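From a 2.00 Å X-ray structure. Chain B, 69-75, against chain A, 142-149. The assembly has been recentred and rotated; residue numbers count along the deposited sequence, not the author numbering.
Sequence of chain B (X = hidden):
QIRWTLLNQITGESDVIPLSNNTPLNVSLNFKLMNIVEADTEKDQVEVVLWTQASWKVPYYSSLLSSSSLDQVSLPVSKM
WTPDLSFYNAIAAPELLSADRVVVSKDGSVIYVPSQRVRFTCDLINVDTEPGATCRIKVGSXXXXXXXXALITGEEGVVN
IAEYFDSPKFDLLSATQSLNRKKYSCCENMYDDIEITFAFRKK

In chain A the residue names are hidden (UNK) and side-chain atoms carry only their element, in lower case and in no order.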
# COMPACT_ATOMS: atom_id res chain seq x y z
N SER B 69 -20.49 21.92 22.79
CA SER B 69 -21.90 21.53 22.64
C SER B 69 -22.03 20.14 21.98
O SER B 69 -23.15 19.60 21.87
CB SER B 69 -22.66 22.57 21.83
OG SER B 69 -22.32 22.44 20.47
N LEU B 70 -20.90 19.57 21.54
CA LEU B 70 -20.86 18.19 21.04
C LEU B 70 -21.10 17.23 22.19
O LEU B 70 -20.61 17.45 23.28
CB LEU B 70 -19.49 17.88 20.41
CG LEU B 70 -19.03 18.67 19.18
CD1 LEU B 70 -17.79 18.04 18.55
CD2 LEU B 70 -20.14 18.77 18.16
N ASP B 71 -21.84 16.15 21.93
CA ASP B 71 -22.02 15.06 22.90
C ASP B 71 -20.89 14.05 22.79
O ASP B 71 -20.60 13.32 23.74
CB ASP B 71 -23.31 14.31 22.61
CG ASP B 71 -24.53 15.20 22.57
OD1 ASP B 71 -24.57 16.20 23.32
OD2 ASP B 71 -25.49 14.95 21.81
N GLN B 72 -20.32 13.96 21.60
CA GLN B 72 -19.25 13.01 21.33
C GLN B 72 -18.50 13.57 20.15
O GLN B 72 -19.02 14.44 19.43
CB GLN B 72 -19.83 11.65 20.98
CG GLN B 72 -20.35 11.59 19.56
CD GLN B 72 -21.34 10.49 19.35
OE1 GLN B 72 -21.87 9.95 20.32
NE2 GLN B 72 -21.63 10.17 18.08
N VAL B 73 -17.28 13.08 19.94
CA VAL B 73 -16.48 13.55 18.82
C VAL B 73 -15.77 12.38 18.16
O VAL B 73 -15.17 11.55 18.83
CB VAL B 73 -15.48 14.66 19.25
CG1 VAL B 73 -14.46 14.16 20.28
CG2 VAL B 73 -14.77 15.29 18.02
N SER B 74 -15.90 12.31 16.84
CA SER B 74 -15.19 11.32 16.02
C SER B 74 -13.82 11.85 15.60
O SER B 74 -13.72 12.97 15.12
CB SER B 74 -16.00 11.03 14.78
OG SER B 74 -15.17 10.42 13.82
N LEU B 75 -12.79 11.03 15.74
CA LEU B 75 -11.41 11.46 15.53
C LEU B 75 -10.61 10.37 14.81
O LEU B 75 -10.88 9.20 14.99
CB LEU B 75 -10.76 11.73 16.87
CG LEU B 75 -11.17 12.94 17.69
CD1 LEU B 75 -10.67 12.76 19.13
CD2 LEU B 75 -10.66 14.22 17.06
N UNK A 142 -19.51 6.40 8.81
CA UNK A 142 -19.21 5.34 9.75
C UNK A 142 -19.29 5.78 11.19
O UNK A 142 -19.64 4.97 12.05
c UNK A 142 -18.05 -0.06 10.82
c UNK A 142 -17.66 1.28 10.80
c UNK A 142 -16.69 3.25 11.18
c UNK A 142 -19.59 0.45 9.02
c UNK A 142 -19.19 1.80 9.00
c UNK A 142 -19.02 -0.45 9.93
n UNK A 142 -16.74 1.93 11.57
c UNK A 142 -18.22 2.22 9.92
c UNK A 142 -17.57 3.48 10.17
c UNK A 142 -17.82 4.77 9.47
N UNK A 143 -18.93 7.03 11.48
CA UNK A 143 -18.75 7.44 12.87
C UNK A 143 -19.39 8.75 13.29
O UNK A 143 -19.20 9.13 14.44
c UNK A 143 -17.23 7.55 13.25
c UNK A 143 -16.48 6.28 12.86
o UNK A 143 -16.63 8.60 12.49
N UNK A 144 -20.13 9.42 12.39
CA UNK A 144 -20.88 10.64 12.74
C UNK A 144 -22.40 10.36 12.70
O UNK A 144 -22.94 10.04 11.65
n UNK A 144 -17.13 13.15 12.09
c UNK A 144 -16.98 12.22 11.16
c UNK A 144 -18.45 13.18 12.47
n UNK A 144 -18.15 11.66 10.93
c UNK A 144 -19.10 12.22 11.76
c UNK A 144 -20.55 11.80 11.76
N UNK A 145 -23.06 10.46 13.84
CA UNK A 145 -24.53 10.22 13.91
C UNK A 145 -25.28 11.41 13.30
O UNK A 145 -24.66 12.40 12.94
c UNK A 145 -24.98 9.95 15.36
c UNK A 145 -24.76 11.15 16.28
o UNK A 145 -24.44 11.03 17.48
o UNK A 145 -24.89 12.31 15.84
N UNK A 146 -26.61 11.34 13.19
CA UNK A 146 -27.29 12.37 12.43
C UNK A 146 -27.55 13.66 13.20
O UNK A 146 -28.13 14.61 12.66
c UNK A 146 -29.57 11.36 12.73
n UNK A 146 -30.57 10.65 12.21
o UNK A 146 -29.47 11.57 13.94
c UNK A 146 -28.55 11.87 11.75
N UNK A 147 -27.10 13.70 14.45
CA UNK A 147 -27.02 14.96 15.18
C UNK A 147 -25.88 15.82 14.68
O UNK A 147 -25.92 17.03 14.83
c UNK A 147 -28.09 14.83 17.54
c UNK A 147 -26.84 14.70 16.68
c UNK A 147 -30.54 14.27 17.94
n UNK A 147 -31.87 14.06 17.26
c UNK A 147 -29.32 14.08 17.00
N UNK A 148 -24.86 15.20 14.07
CA UNK A 148 -23.69 15.93 13.53
C UNK A 148 -23.65 15.95 12.01
O UNK A 148 -23.29 16.95 11.42
c UNK A 148 -22.39 15.31 14.07
n UNK A 148 -20.70 15.09 17.36
o UNK A 148 -20.02 14.58 15.29
c UNK A 148 -20.87 15.03 16.05
c UNK A 148 -22.19 15.55 15.53
N UNK A 149 -24.07 14.85 11.38
CA UNK A 149 -23.86 14.60 9.96
C UNK A 149 -25.19 14.17 9.37
O UNK A 149 -25.61 13.04 9.56
c UNK A 149 -20.47 12.88 7.01
c UNK A 149 -21.00 13.29 8.24
c UNK A 149 -23.14 12.44 7.59
c UNK A 149 -22.63 12.07 6.36
c UNK A 149 -21.28 12.27 6.07
c UNK A 149 -22.88 13.44 9.89
c UNK A 149 -22.36 13.11 8.52
O HOH W 1 -15.67 14.76 13.86
O HOH W 2 -21.59 11.74 16.05
O HOH W 3 -17.51 14.48 15.74

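Position 142 of chain A has ten side-chain atoms: one carbon, then fused five- and six-membered rings holding eight carbons and one nitrogen. It touches nothing on the chain B stretch. The indole makes it Trp A142.

Position 143 has three side-chain atoms. The first carbon carries one oxygen and one carbon. Its CB points toward chain B, and the oxygen lies 2.7 Å from OG of Ser B74. A branched carbon with a hydroxyl and a methyl is threonine, Thr A143. Ser B74 OG donates a hydrogen bond to Thr A143 OG1.

Position 144 has one carbon, then a five-membered ring of three carbons and two nitrogens. CB of Ser B74 sits over one ring face, 4.0 Å from the centroid. This imidazole is His A144. Water 1 joins His A144 NE2 (2.8 Å from its O) to the backbone O of Ser B74 (2.9 Å from the same water O).

Position 145 has two carbons, the second carrying two oxygens. One oxygen is 3.0 Å from NE2 of Gln B72, but the angle is poor for a hydrogen bond. The short carboxylate is Asp A145. Its OD1 accepts a bond from the backbone N of position 147, at 3.0 Å.

Position 146 has two carbons, the second carrying one oxygen and one nitrogen. It is out of reach of the chain B stretch. It is Asn A146.

Position 147 has four carbons in a row ending in nitrogen. Its CB points toward chain B, but the end of the chain leads away. It is Lys A147.

Position 148 has three carbons, the third carrying one oxygen and one nitrogen. The end nitrogen lies 2.7 Å from the backbone O of Gln B72. This longer amide is Gln A148. Its NE2 donates to Gln B72 O and also lies 3.8 Å from CD2 of Leu B70.

Position 149 has one carbon and a ring of six carbons, out of reach of the stretch. It is Phe A149.

The contact is mainly polar. Two direct hydrogen bonds join the stretches, one between hydroxyls and one from an amide to a strand carbonyl. Three waters add bridges. Water 2 accepts from Asp A145 N and Gln B72 NE2; water 3 donates to Gln A148 OE1 and accepts from Ser B74 N. Gln A148 thus uses both ends of its amide to reach the strand backbone.

Chain A (142-149) WTHDNKQF
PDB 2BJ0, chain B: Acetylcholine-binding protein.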